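Local coordinates for protein putative monooxygenase (PDB 3MCS) that probably acts as a monooxygenase of the antibiotic biosynthesis type, built from two related alpha/beta units joined in one chain, at residues T21-A26 / P85-G90; D29-T34 / L44-D49; D127-E132 / K191-G196; F142-T147 / R178-F183. All blocks are in the same frame, centred on the assembly; numbering follows the deposited sequence. Where two conformers were deposited one is given.

The four contacts show how the chemistry of packing around two helices changes with burial. Contacts 1 and 2 share helix 20-37 and touch each other through Tyr23 and Thr48; both are buried and rely on aliphatic and aromatic groups, contact 2 against the sheet itself and contact 1 against the end of a second helix. Contacts 3 and 4 share helix 127-143, across the chain's centre from contact 1. Contact 3 is partly buried and mixes a selenomethionine with a carboxylate and a phenyl ring, whereas contact 4 lies at the surface and rests on a weak tyrosine-glutamate bond. Contacts 2 and 3 also reach neighbouring strands of one sheet.

Contact 1 (T21-A26 / P85-G90); sequences TSYKSA and PQIAEG
Ile87 reaches across to Ser22 and Tyr23 and supplies the second segment's whole share of this contact, so its side chain is worth following outward. Its CB points at helix 20-37, and from there the two branches divide the work. The short branch, CG2, lies against the surface of the helix, 3.9 Å from Ser22 CB. The long branch leaves through CG1, which is set between the backbone N and the carbonyl carbon (chi1 69°), and then runs on extended to CD1. That terminal methyl comes to 3.8 Å from Tyr23 CA and 4.0 Å from Tyr23 CB, and it also sits at the edge of the tyrosine ring, near the ring plane. The backbones come close as well, the Tyr23 and Ile87 CA atoms being 6.0 Å apart. Tyr23 itself leads its ring away from Ile87, touching Val15 and Leu205, to a hydroxyl that is hydrogen-bonded to Thr48 OG1. One residue therefore joins the end of helix 75-87 at its CB and the sheet at its tip. Ile87 ends that helix, since Ala88 is the first residue to leave helical angles, and the backbone of Ile87 is hydrogen-bonded to that of Lys16. Two helices packed side by side on one antiparallel sheet, with an aliphatic residue between them where one gives way to strand, are what the ferredoxin-like fold of the dimeric alpha/beta barrel clan leads one to expect.

Contact 2 (D29-T34 / L44-D49); sequences DYVNKT and LFAATD
The Tyr30 ring is met obliquely by a methyl of Leu44, CE2 to CD2 3.9 Å, while Phe80 of helix 75-87 stacks on the same ring and Tyr30 OH is hydrogen-bonded to Glu60 and His71. The setting is the helix-on-sheet layer of a ferredoxin-like alpha/beta unit: helix 29-34 and strand 44-49 run almost antiparallel, at 169°, with their axes 9.0 Å apart. Leu44 supplies most of the strand's share of the contact and spreads over three helix residues. Its CB lies 4.2 Å from Val31 CG1, the two side chains sliding past each other in opposite directions; CD1 meets Thr34 CG2 at 4.0 Å, and CD2 is shared between Tyr30 and the same Thr34 methyl. Two residues further along the strand, Val31 CG2 rests on Ala46 CB at 4.2 Å. Between these two segments the touching groups are all apolar, the Tyr30 ring among them. Thr34 shows how a polar residue can join such a layer: CG2, anti to the backbone N, faces Leu44, and OG1 turns back to its own helix (chi1 -67°). There OG1 donates to Tyr30 O at 2.8 Å, from the opposite face of that carbonyl to Thr34 N.

Contact 3 (D127-E132 / K191-G196); sequences DKEFAE and KDMIAG
Phe130 and Met193 stand nearest across the two backbones, 7.5 Å between CA atoms, where the first turns of helix 127-143 face the short link that carries the chain from helix 181-190 into strand 194-209. Here a helix of the second alpha/beta unit packs against the loop that enters strand 194-209; the unit probably has the ferredoxin-like fold of its family. The strand opens with a classic beta bulge, Ala195 and Gly196 both facing Asp121, just beyond the residues that touch the helix. Met193, present as selenomethionine, reaches across to the helix. Its chain is extended beyond CG, and this carries the selenium to the base of the phenylalanine, with SE 4.1 Å from Phe130 CB and at the ring's edge, near its plane. Farther round the ring, Phe130 CE2 is a looser 4.4 Å from Ile194 CG1. The ring also meets Trp162, whose NE1 is hydrogen-bonded to Asp127 OD1 on the same helix, so the inner part mixes aromatic rings with Ile194 and the selenium. The outer side is different, because Glu129 is exposed and its extended chain crosses Met193 at about a right angle. The methyl lies over a face of the carboxylate and not at its edge: Met193 CE is 3.6 Å from Glu129 CD, 3.7 Å from OE1 and 3.9 Å from OE2.

Contact 4 (F142-T147 / R178-F183); sequences FNEEGT and RSAKYF
Glu144 and Tyr182 approach from opposite directions and make nearly all of this small contact, in which the turn after helix 127-143 meets the start of helix 181-190. Residues Glu144 to Thr147 form a type II beta turn, which leads into strand 147-155; Gly146 holds its third position with a positive phi of 104°. The close part is confined to two groups. Carboxylate and ring planes stand 86° apart, and OE2 of Glu144 comes in at the ring's edge, in its plane, 3.4 Å from Tyr182 CE1. From the same position OE2 accepts a weak hydrogen bond from Tyr182 OH, also 3.4 Å long. The hydroxyl's stronger partner is His177 ND1, with Thr141 OG1 as a further weak one, so the glutamate is a secondary attachment for a phenol already held by its neighbours. With CG anti to the backbone N, a bend at chi2 (94°) brings the carboxylate of Glu144 to the edge of the Tyr182 ring. Around this point the contact quickly thins out. The closest CA atoms, of Glu144 and Ala180, are 10.4 Å apart, and the only other touch is Glu144 OE2 on Ala180 CB at 4.3 Å. Glu145, Ser179 and Lys181 are exposed; the contact lies at the surface, and its one polar bond across the segments is weak. Tyr182 also rests on Ile137 and Thr140 of helix 127-143. Ala180, the N-cap, accepts from Phe183 N through its O at 3.0 Å, and Phe183 CB lies over one face of the Tyr182 ring, offset toward its rim, 4.2 Å above the plane.

Contact 1 (T21-A26 / P85-G90)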
loop_
_atom_site.group_PDB
_atom_site.type_symbol
_atom_site.label_atom_id
_atom_site.label_comp_id
_atom_site.label_asym_id
_atom_site.label_seq_id
_atom_site.Cartn_x
_atom_site.Cartn_y
_atom_site.Cartn_z
ATOM N N THR A 21 14.514 16.592 -3.098
ATOM C CA THR A 21 13.657 17.597 -3.716
ATOM C C THR A 21 13.104 17.135 -5.067
ATOM O O THR A 21 11.896 17.207 -5.301
ATOM C CB THR A 21 14.382 18.930 -3.870
ATOM O OG1 THR A 21 14.602 19.468 -2.563
ATOM C CG2 THR A 21 13.550 19.918 -4.677
ATOM N N SER A 22 13.982 16.639 -5.930
ATOM C CA SER A 22 13.569 16.177 -7.248
ATOM C C SER A 22 12.631 15.004 -7.130
ATOM O O SER A 22 11.674 14.901 -7.894
ATOM C CB SER A 22 14.763 15.798 -8.118
ATOM O OG SER A 22 15.438 16.946 -8.588
ATOM N N TYR A 23 12.919 14.117 -6.176
ATOM C CA TYR A 23 12.071 12.958 -5.927
ATOM C C TYR A 23 10.641 13.377 -5.578
ATOM O O TYR A 23 9.707 12.861 -6.174
ATOM C CB TYR A 23 12.681 12.063 -4.837
ATOM C CG TYR A 23 11.701 11.252 -3.992
ATOM C CD1 TYR A 23 10.932 10.232 -4.539
ATOM C CD2 TYR A 23 11.586 11.489 -2.621
ATOM C CE1 TYR A 23 10.045 9.493 -3.746
ATOM C CE2 TYR A 23 10.715 10.755 -1.825
ATOM C CZ TYR A 23 9.952 9.760 -2.391
ATOM O OH TYR A 23 9.089 9.041 -1.585
ATOM N N LYS A 24 10.480 14.324 -4.648
ATOM C CA LYS A 24 9.138 14.749 -4.194
ATOM C C LYS A 24 8.325 15.415 -5.326
ATOM O O LYS A 24 7.158 15.118 -5.506
ATOM C CB LYS A 24 9.220 15.661 -2.935
ATOM C CG LYS A 24 9.698 14.938 -1.658
ATOM C CD LYS A 24 9.894 15.877 -0.475
ATOM N N SER A 25 8.965 16.313 -6.060
ATOM C CA SER A 25 8.362 17.008 -7.190
ATOM C C SER A 25 7.854 16.066 -8.274
ATOM O O SER A 25 6.710 16.205 -8.744
ATOM C CB SER A 25 9.393 17.957 -7.826
ATOM O OG SER A 25 9.054 19.298 -7.615
ATOM N N ALA A 26 8.724 15.135 -8.681
ATOM C CA ALA A 26 8.410 14.168 -9.719
ATOM C C ALA A 26 7.330 13.188 -9.265
ATOM O O ALA A 26 6.485 12.792 -10.071
ATOM C CB ALA A 26 9.652 13.434 -10.148
ATOM N N PRO A 85 15.819 7.043 -12.940
ATOM C CA PRO A 85 17.282 6.879 -12.914
ATOM C C PRO A 85 18.058 8.062 -12.314
ATOM O O PRO A 85 19.075 7.829 -11.667
ATOM C CB PRO A 85 17.643 6.676 -14.393
ATOM C CG PRO A 85 16.405 6.079 -14.984
ATOM C CD PRO A 85 15.250 6.740 -14.262
ATOM N N GLN A 86 17.568 9.290 -12.511
ATOM C CA GLN A 86 18.261 10.459 -11.981
ATOM C C GLN A 86 18.055 10.631 -10.461
ATOM O O GLN A 86 18.867 11.286 -9.790
ATOM C CB GLN A 86 17.829 11.708 -12.754
ATOM C CG GLN A 86 18.363 11.747 -14.198
ATOM C CD GLN A 86 18.377 10.378 -14.868
ATOM O OE1 GLN A 86 19.349 9.623 -14.742
ATOM N NE2 GLN A 86 17.297 10.056 -15.593
ATOM N N ILE A 87 17.002 10.030 -9.911
ATOM C CA ILE A 87 16.718 10.166 -8.488
ATOM C C ILE A 87 16.801 8.877 -7.653
ATOM O O ILE A 87 16.640 8.916 -6.429
ATOM C CB ILE A 87 15.314 10.772 -8.304
ATOM C CG1 ILE A 87 14.230 9.774 -8.738
ATOM C CG2 ILE A 87 15.201 12.064 -9.094
ATOM C CD1 ILE A 87 12.809 10.161 -8.372
ATOM N N ALA A 88 17.048 7.743 -8.305
ATOM C CA ALA A 88 17.120 6.463 -7.610
ATOM C C ALA A 88 18.568 5.963 -7.472
ATOM O O ALA A 88 19.347 5.954 -8.425
ATOM C CB ALA A 88 16.262 5.445 -8.321
ATOM N N GLU A 89 18.920 5.556 -6.266
ATOM C CA GLU A 89 20.247 5.031 -6.010
ATOM C C GLU A 89 20.313 3.562 -6.448
ATOM O O GLU A 89 21.204 3.147 -7.174
ATOM C CB GLU A 89 20.603 5.169 -4.523
ATOM C CG GLU A 89 22.071 4.842 -4.186
ATOM C CD GLU A 89 23.094 5.820 -4.800
ATOM O OE1 GLU A 89 22.859 7.046 -4.779
ATOM O OE2 GLU A 89 24.162 5.357 -5.256
ATOM N N GLY A 90 19.353 2.768 -6.010
ATOM C CA GLY A 90 19.372 1.367 -6.386
ATOM C C GLY A 90 18.114 0.652 -5.966
ATOM O O GLY A 90 17.078 1.300 -5.741
#

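Contact 2 (D29-T34 / L44-D49)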
loop_
_atom_site.group_PDB
_atom_site.type_symbol
_atom_site.label_atom_id
_atom_site.label_comp_id
_atom_site.label_asym_id
_atom_site.label_seq_id
_atom_site.Cartn_x
_atom_site.Cartn_y
_atom_site.Cartn_z
ATOM N N ASP A 29 3.937 15.219 -9.263
ATOM C CA ASP A 29 3.448 15.344 -10.628
ATOM C C ASP A 29 2.856 14.021 -11.116
ATOM O O ASP A 29 1.786 13.994 -11.705
ATOM C CB ASP A 29 4.564 15.756 -11.603
ATOM C CG ASP A 29 5.127 17.150 -11.330
ATOM O OD1 ASP A 29 4.644 17.805 -10.380
ATOM O OD2 ASP A 29 6.067 17.559 -12.075
ATOM N N TYR A 30 3.549 12.921 -10.856
ATOM C CA TYR A 30 3.112 11.616 -11.359
ATOM C C TYR A 30 1.767 11.233 -10.801
ATOM O O TYR A 30 0.866 10.816 -11.546
ATOM C CB TYR A 30 4.182 10.571 -11.036
ATOM C CG TYR A 30 3.834 9.131 -11.302
ATOM C CD1 TYR A 30 3.635 8.675 -12.578
ATOM C CD2 TYR A 30 3.794 8.211 -10.270
ATOM C CE1 TYR A 30 3.336 7.347 -12.820
ATOM C CE2 TYR A 30 3.517 6.880 -10.502
ATOM C CZ TYR A 30 3.282 6.453 -11.780
ATOM O OH TYR A 30 3.005 5.127 -12.043
ATOM N N VAL A 31 1.614 11.407 -9.494
ATOM C CA VAL A 31 0.361 11.043 -8.825
ATOM C C VAL A 31 -0.770 11.948 -9.299
ATOM O O VAL A 31 -1.865 11.460 -9.600
ATOM C CB VAL A 31 0.507 11.056 -7.275
ATOM C CG1 VAL A 31 -0.813 10.879 -6.617
ATOM C CG2 VAL A 31 1.472 9.981 -6.819
ATOM N N ASN A 32 -0.490 13.248 -9.403
ATOM C CA ASN A 32 -1.501 14.230 -9.829
ATOM C C ASN A 32 -1.917 14.133 -11.292
ATOM O O ASN A 32 -3.070 14.372 -11.619
ATOM C CB ASN A 32 -1.038 15.671 -9.549
ATOM C CG ASN A 32 -1.066 16.037 -8.061
ATOM O OD1 ASN A 32 -1.754 15.407 -7.250
ATOM N ND2 ASN A 32 -0.331 17.081 -7.710
ATOM N N LYS A 33 -0.982 13.788 -12.170
ATOM C CA LYS A 33 -1.293 13.717 -13.594
ATOM C C LYS A 33 -1.977 12.401 -13.902
ATOM O O LYS A 33 -2.838 12.351 -14.765
ATOM C CB LYS A 33 -0.051 13.939 -14.486
ATOM C CG LYS A 33 -0.393 13.957 -16.006
ATOM C CD LYS A 33 0.843 14.158 -16.917
ATOM C CE LYS A 33 0.469 14.227 -18.415
ATOM N NZ LYS A 33 -0.417 15.383 -18.763
ATOM N N THR A 34 -1.622 11.349 -13.173
ATOM C CA THR A 34 -2.247 10.040 -13.383
ATOM C C THR A 34 -3.723 10.013 -13.016
ATOM O O THR A 34 -4.568 9.680 -13.860
ATOM C CB THR A 34 -1.527 8.930 -12.596
ATOM O OG1 THR A 34 -0.223 8.758 -13.141
ATOM C CG2 THR A 34 -2.258 7.611 -12.705
ATOM N N LEU A 44 -3.618 6.064 -6.153
ATOM C CA LEU A 44 -2.147 6.063 -6.079
ATOM C C LEU A 44 -1.746 6.666 -4.741
ATOM O O LEU A 44 -2.334 7.645 -4.310
ATOM C CB LEU A 44 -1.476 6.784 -7.265
ATOM C CG LEU A 44 -1.304 5.855 -8.468
ATOM C CD1 LEU A 44 -2.587 5.729 -9.196
ATOM C CD2 LEU A 44 -0.242 6.372 -9.406
ATOM N N PHE A 45 -0.764 6.058 -4.088
ATOM C CA PHE A 45 -0.356 6.485 -2.766
ATOM C C PHE A 45 1.154 6.545 -2.660
ATOM O O PHE A 45 1.795 5.527 -2.632
ATOM C CB PHE A 45 -0.914 5.479 -1.772
ATOM C CG PHE A 45 -2.382 5.199 -1.964
ATOM C CD1 PHE A 45 -2.808 4.287 -2.904
ATOM C CD2 PHE A 45 -3.334 5.849 -1.197
ATOM C CE1 PHE A 45 -4.160 4.024 -3.098
ATOM C CE2 PHE A 45 -4.688 5.587 -1.374
ATOM C CZ PHE A 45 -5.098 4.675 -2.332
ATOM N N ALA A 46 1.724 7.736 -2.638
ATOM C CA ALA A 46 3.171 7.896 -2.499
ATOM C C ALA A 46 3.517 8.229 -1.057
ATOM O O ALA A 46 2.947 9.150 -0.485
ATOM C CB ALA A 46 3.668 8.993 -3.415
ATOM N N ALA A 47 4.440 7.469 -0.481
ATOM C CA ALA A 47 4.910 7.667 0.884
ATOM C C ALA A 47 6.423 7.500 0.922
ATOM O O ALA A 47 7.028 7.117 -0.072
ATOM C CB ALA A 47 4.258 6.667 1.813
ATOM N N THR A 48 7.034 7.759 2.073
ATOM C CA THR A 48 8.475 7.669 2.217
ATOM C C THR A 48 8.846 7.067 3.566
ATOM O O THR A 48 8.187 7.339 4.563
ATOM C CB THR A 48 9.148 9.080 2.140
ATOM O OG1 THR A 48 8.719 9.790 0.983
ATOM C CG2 THR A 48 10.626 8.968 2.089
ATOM N N ASP A 49 9.914 6.269 3.576
ATOM C CA ASP A 49 10.519 5.726 4.790
ATOM C C ASP A 49 11.896 6.383 4.865
ATOM O O ASP A 49 12.731 6.157 4.010
ATOM C CB ASP A 49 10.628 4.207 4.707
ATOM C CG ASP A 49 11.133 3.566 5.987
ATOM O OD1 ASP A 49 11.397 4.270 6.980
ATOM O OD2 ASP A 49 11.266 2.326 5.998
#

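Contact 3 (D127-E132 / K191-G196)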
loop_
_atom_site.group_PDB
_atom_site.type_symbol
_atom_site.label_atom_id
_atom_site.label_comp_id
_atom_site.label_asym_id
_atom_site.label_seq_id
_atom_site.Cartn_x
_atom_site.Cartn_y
_atom_site.Cartn_z
ATOM N N ASP A 127 -0.531 -21.174 7.081
ATOM C CA ASP A 127 -1.131 -20.210 6.124
ATOM C C ASP A 127 -2.656 -20.265 5.969
ATOM O O ASP A 127 -3.302 -19.239 5.934
ATOM C CB ASP A 127 -0.492 -20.396 4.748
ATOM C CG ASP A 127 -0.973 -19.374 3.734
ATOM O OD1 ASP A 127 -0.593 -18.168 3.808
ATOM O OD2 ASP A 127 -1.712 -19.821 2.827
ATOM N N LYS A 128 -3.220 -21.453 5.814
ATOM C CA LYS A 128 -4.676 -21.596 5.706
ATOM C C LYS A 128 -5.350 -20.903 6.895
ATOM O O LYS A 128 -6.109 -19.938 6.721
ATOM C CB LYS A 128 -5.115 -23.080 5.646
ATOM C CG LYS A 128 -4.667 -23.844 4.394
ATOM N N GLU A 129 -5.031 -21.375 8.099
ATOM C CA GLU A 129 -5.638 -20.839 9.323
ATOM C C GLU A 129 -5.429 -19.329 9.490
ATOM O O GLU A 129 -6.345 -18.626 9.916
ATOM C CB GLU A 129 -5.115 -21.574 10.565
ATOM C CG GLU A 129 -5.746 -21.092 11.884
ATOM C CD GLU A 129 -5.293 -21.896 13.116
ATOM O OE1 GLU A 129 -4.315 -22.676 13.027
ATOM O OE2 GLU A 129 -5.934 -21.737 14.183
ATOM N N PHE A 130 -4.227 -18.851 9.166
ATOM C CA PHE A 130 -3.869 -17.437 9.309
ATOM C C PHE A 130 -4.653 -16.552 8.364
ATOM O O PHE A 130 -5.070 -15.456 8.731
ATOM C CB PHE A 130 -2.375 -17.257 9.039
ATOM C CG PHE A 130 -1.908 -15.828 9.091
ATOM C CD1 PHE A 130 -2.010 -15.017 7.984
ATOM C CD2 PHE A 130 -1.331 -15.309 10.243
ATOM C CE1 PHE A 130 -1.567 -13.680 8.031
ATOM C CE2 PHE A 130 -0.878 -13.990 10.290
ATOM C CZ PHE A 130 -0.999 -13.173 9.177
ATOM N N ALA A 131 -4.839 -17.034 7.139
ATOM C CA ALA A 131 -5.550 -16.272 6.117
ATOM C C ALA A 131 -6.915 -15.843 6.633
ATOM O O ALA A 131 -7.273 -14.680 6.584
ATOM C CB ALA A 131 -5.686 -17.086 4.821
ATOM N N GLU A 132 -7.670 -16.777 7.173
ATOM C CA GLU A 132 -8.992 -16.430 7.663
ATOM C C GLU A 132 -8.905 -15.476 8.850
ATOM O O GLU A 132 -9.770 -14.607 9.001
ATOM C CB GLU A 132 -9.796 -17.704 7.997
ATOM C CG GLU A 132 -10.046 -18.594 6.744
ATOM C CD GLU A 132 -10.811 -17.851 5.621
ATOM O OE1 GLU A 132 -11.998 -17.499 5.844
ATOM O OE2 GLU A 132 -10.233 -17.634 4.515
ATOM N N LYS A 191 1.397 -15.286 16.927
ATOM C CA LYS A 191 2.835 -15.148 17.221
ATOM C C LYS A 191 3.703 -16.254 16.627
ATOM O O LYS A 191 4.681 -15.972 15.924
ATOM C CB LYS A 191 3.074 -15.078 18.746
ATOM N N ASP A 192 3.334 -17.504 16.890
ATOM C CA ASP A 192 4.137 -18.655 16.448
ATOM C C ASP A 192 3.832 -19.091 15.018
ATOM O O ASP A 192 4.452 -20.028 14.515
ATOM C CB ASP A 192 3.954 -19.832 17.419
ATOM C CG ASP A 192 4.415 -19.491 18.833
ATOM O OD1 ASP A 192 5.494 -18.859 18.978
ATOM O OD2 ASP A 192 3.701 -19.856 19.799
HETATM N N MSE A 193 2.875 -18.433 14.368
HETATM C CA MSE A 193 2.549 -18.752 12.991
HETATM C C MSE A 193 3.411 -17.952 12.031
HETATM O O MSE A 193 3.517 -18.297 10.857
HETATM C CB MSE A 193 1.098 -18.425 12.684
HETATM C CG MSE A 193 0.081 -19.106 13.549
HETATM SE SE MSE A 193 -1.669 -18.678 12.862
HETATM C CE MSE A 193 -2.716 -19.594 14.214
ATOM N N ILE A 194 4.025 -16.886 12.531
ATOM C CA ILE A 194 4.816 -15.978 11.702
ATOM C C ILE A 194 6.316 -16.263 11.690
ATOM O O ILE A 194 6.901 -16.543 12.739
ATOM C CB ILE A 194 4.607 -14.531 12.183
ATOM C CG1 ILE A 194 3.144 -14.143 11.951
ATOM C CG2 ILE A 194 5.565 -13.574 11.462
ATOM C CD1 ILE A 194 2.717 -12.804 12.568
ATOM N N ALA A 195 6.919 -16.143 10.499
ATOM C CA ALA A 195 8.355 -16.360 10.285
ATOM C C ALA A 195 9.132 -15.066 10.351
ATOM O O ALA A 195 10.303 -15.061 10.721
ATOM C CB ALA A 195 8.603 -17.028 8.922
ATOM N N GLY A 196 8.490 -13.972 9.977
ATOM C CA GLY A 196 9.155 -12.680 9.961
ATOM C C GLY A 196 8.164 -11.564 9.703
ATOM O O GLY A 196 7.092 -11.793 9.120
#

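Contact 4 (F142-T147 / R178-F183)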
loop_
_atom_site.group_PDB
_atom_site.type_symbol
_atom_site.label_atom_id
_atom_site.label_comp_id
_atom_site.label_asym_id
_atom_site.label_seq_id
_atom_site.Cartn_x
_atom_site.Cartn_y
_atom_site.Cartn_z
ATOM N N PHE A 142 -11.310 -1.777 9.381
ATOM C CA PHE A 142 -11.922 -0.801 8.488
ATOM C C PHE A 142 -13.146 -0.160 9.108
ATOM O O PHE A 142 -13.399 1.016 8.856
ATOM C CB PHE A 142 -12.296 -1.401 7.136
ATOM C CG PHE A 142 -12.704 -0.362 6.115
ATOM C CD1 PHE A 142 -11.755 0.491 5.572
ATOM C CD2 PHE A 142 -14.026 -0.226 5.711
ATOM C CE1 PHE A 142 -12.107 1.442 4.633
ATOM C CE2 PHE A 142 -14.385 0.729 4.766
ATOM C CZ PHE A 142 -13.415 1.561 4.219
ATOM N N ASN A 143 -13.893 -0.934 9.897
ATOM C CA ASN A 143 -15.076 -0.420 10.581
ATOM C C ASN A 143 -14.721 0.426 11.811
ATOM O O ASN A 143 -15.579 1.092 12.386
ATOM C CB ASN A 143 -16.030 -1.566 10.982
ATOM C CG ASN A 143 -16.615 -2.320 9.771
ATOM O OD1 ASN A 143 -16.271 -2.080 8.605
ATOM N ND2 ASN A 143 -17.502 -3.241 10.064
ATOM N N GLU A 144 -13.461 0.394 12.219
ATOM C CA GLU A 144 -12.987 1.222 13.321
ATOM C C GLU A 144 -13.074 2.676 12.838
ATOM O O GLU A 144 -12.901 2.951 11.652
ATOM C CB GLU A 144 -11.537 0.884 13.667
ATOM C CG GLU A 144 -11.064 1.263 15.043
ATOM C CD GLU A 144 -11.208 0.125 16.024
ATOM O OE1 GLU A 144 -12.263 -0.559 15.996
ATOM O OE2 GLU A 144 -10.257 -0.079 16.818
ATOM N N GLU A 145 -13.346 3.598 13.754
ATOM C CA GLU A 145 -13.454 5.005 13.398
ATOM C C GLU A 145 -12.058 5.571 13.182
ATOM O O GLU A 145 -11.178 5.373 14.020
ATOM C CB GLU A 145 -14.203 5.773 14.495
ATOM C CG GLU A 145 -14.269 7.307 14.321
ATOM C CD GLU A 145 -14.821 7.764 12.947
ATOM O OE1 GLU A 145 -14.433 7.205 11.863
ATOM O OE2 GLU A 145 -15.602 8.749 12.960
ATOM N N GLY A 146 -11.858 6.260 12.057
ATOM C CA GLY A 146 -10.555 6.843 11.724
ATOM C C GLY A 146 -9.795 6.070 10.651
ATOM O O GLY A 146 -8.840 6.596 10.050
ATOM N N THR A 147 -10.191 4.826 10.399
ATOM C CA THR A 147 -9.544 4.052 9.354
ATOM C C THR A 147 -10.022 4.579 8.012
ATOM O O THR A 147 -11.218 4.650 7.780
ATOM C CB THR A 147 -9.882 2.564 9.452
ATOM O OG1 THR A 147 -9.590 2.096 10.767
ATOM C CG2 THR A 147 -9.067 1.755 8.451
ATOM N N ARG A 178 -4.039 -0.488 17.326
ATOM C CA ARG A 178 -3.180 -1.577 17.773
ATOM C C ARG A 178 -3.128 -1.760 19.291
ATOM O O ARG A 178 -2.608 -2.766 19.776
ATOM C CB ARG A 178 -1.791 -1.481 17.150
ATOM C CG ARG A 178 -0.869 -0.438 17.704
ATOM C CD ARG A 178 0.242 -0.176 16.685
ATOM N NE ARG A 178 0.807 -1.392 16.112
ATOM C CZ ARG A 178 1.806 -2.101 16.642
ATOM N NH1 ARG A 178 2.380 -1.742 17.794
ATOM N NH2 ARG A 178 2.241 -3.196 16.015
ATOM N N SER A 179 -3.698 -0.828 20.048
ATOM C CA SER A 179 -3.784 -1.025 21.489
ATOM C C SER A 179 -5.166 -1.612 21.875
ATOM O O SER A 179 -5.475 -1.734 23.056
ATOM C CB SER A 179 -3.489 0.273 22.253
ATOM O OG SER A 179 -4.485 1.249 22.039
ATOM N N ALA A 180 -5.983 -1.977 20.882
ATOM C CA ALA A 180 -7.300 -2.559 21.138
ATOM C C ALA A 180 -7.217 -4.057 21.406
ATOM O O ALA A 180 -6.401 -4.754 20.807
ATOM C CB ALA A 180 -8.247 -2.305 19.963
ATOM N N LYS A 181 -8.106 -4.549 22.273
ATOM C CA LYS A 181 -8.118 -5.959 22.645
ATOM C C LYS A 181 -8.118 -6.893 21.416
ATOM O O LYS A 181 -7.322 -7.819 21.365
ATOM C CB LYS A 181 -9.297 -6.261 23.603
ATOM C CG LYS A 181 -9.248 -7.657 24.309
ATOM C CD LYS A 181 -10.347 -7.862 25.372
ATOM N N TYR A 182 -8.961 -6.631 20.419
ATOM C CA TYR A 182 -9.031 -7.500 19.231
ATOM C C TYR A 182 -7.716 -7.594 18.447
ATOM O O TYR A 182 -7.441 -8.617 17.809
ATOM C CB TYR A 182 -10.141 -7.058 18.267
ATOM C CG TYR A 182 -9.811 -5.839 17.408
ATOM C CD1 TYR A 182 -10.096 -4.554 17.839
ATOM C CD2 TYR A 182 -9.226 -5.985 16.160
ATOM C CE1 TYR A 182 -9.797 -3.451 17.051
ATOM C CE2 TYR A 182 -8.920 -4.887 15.364
ATOM C CZ TYR A 182 -9.211 -3.631 15.810
ATOM O OH TYR A 182 -8.917 -2.566 15.004
ATOM N N PHE A 183 -6.914 -6.534 18.465
ATOM C CA PHE A 183 -5.635 -6.552 17.764
ATOM C C PHE A 183 -4.548 -7.185 18.625
ATOM O O PHE A 183 -3.755 -7.988 18.125
ATOM C CB PHE A 183 -5.217 -5.147 17.324
ATOM C CG PHE A 183 -4.066 -5.144 16.361
ATOM C CD1 PHE A 183 -4.284 -5.330 15.011
ATOM C CD2 PHE A 183 -2.770 -4.972 16.806
ATOM C CE1 PHE A 183 -3.219 -5.344 14.134
ATOM C CE2 PHE A 183 -1.719 -4.972 15.944
ATOM C CZ PHE A 183 -1.930 -5.164 14.611
#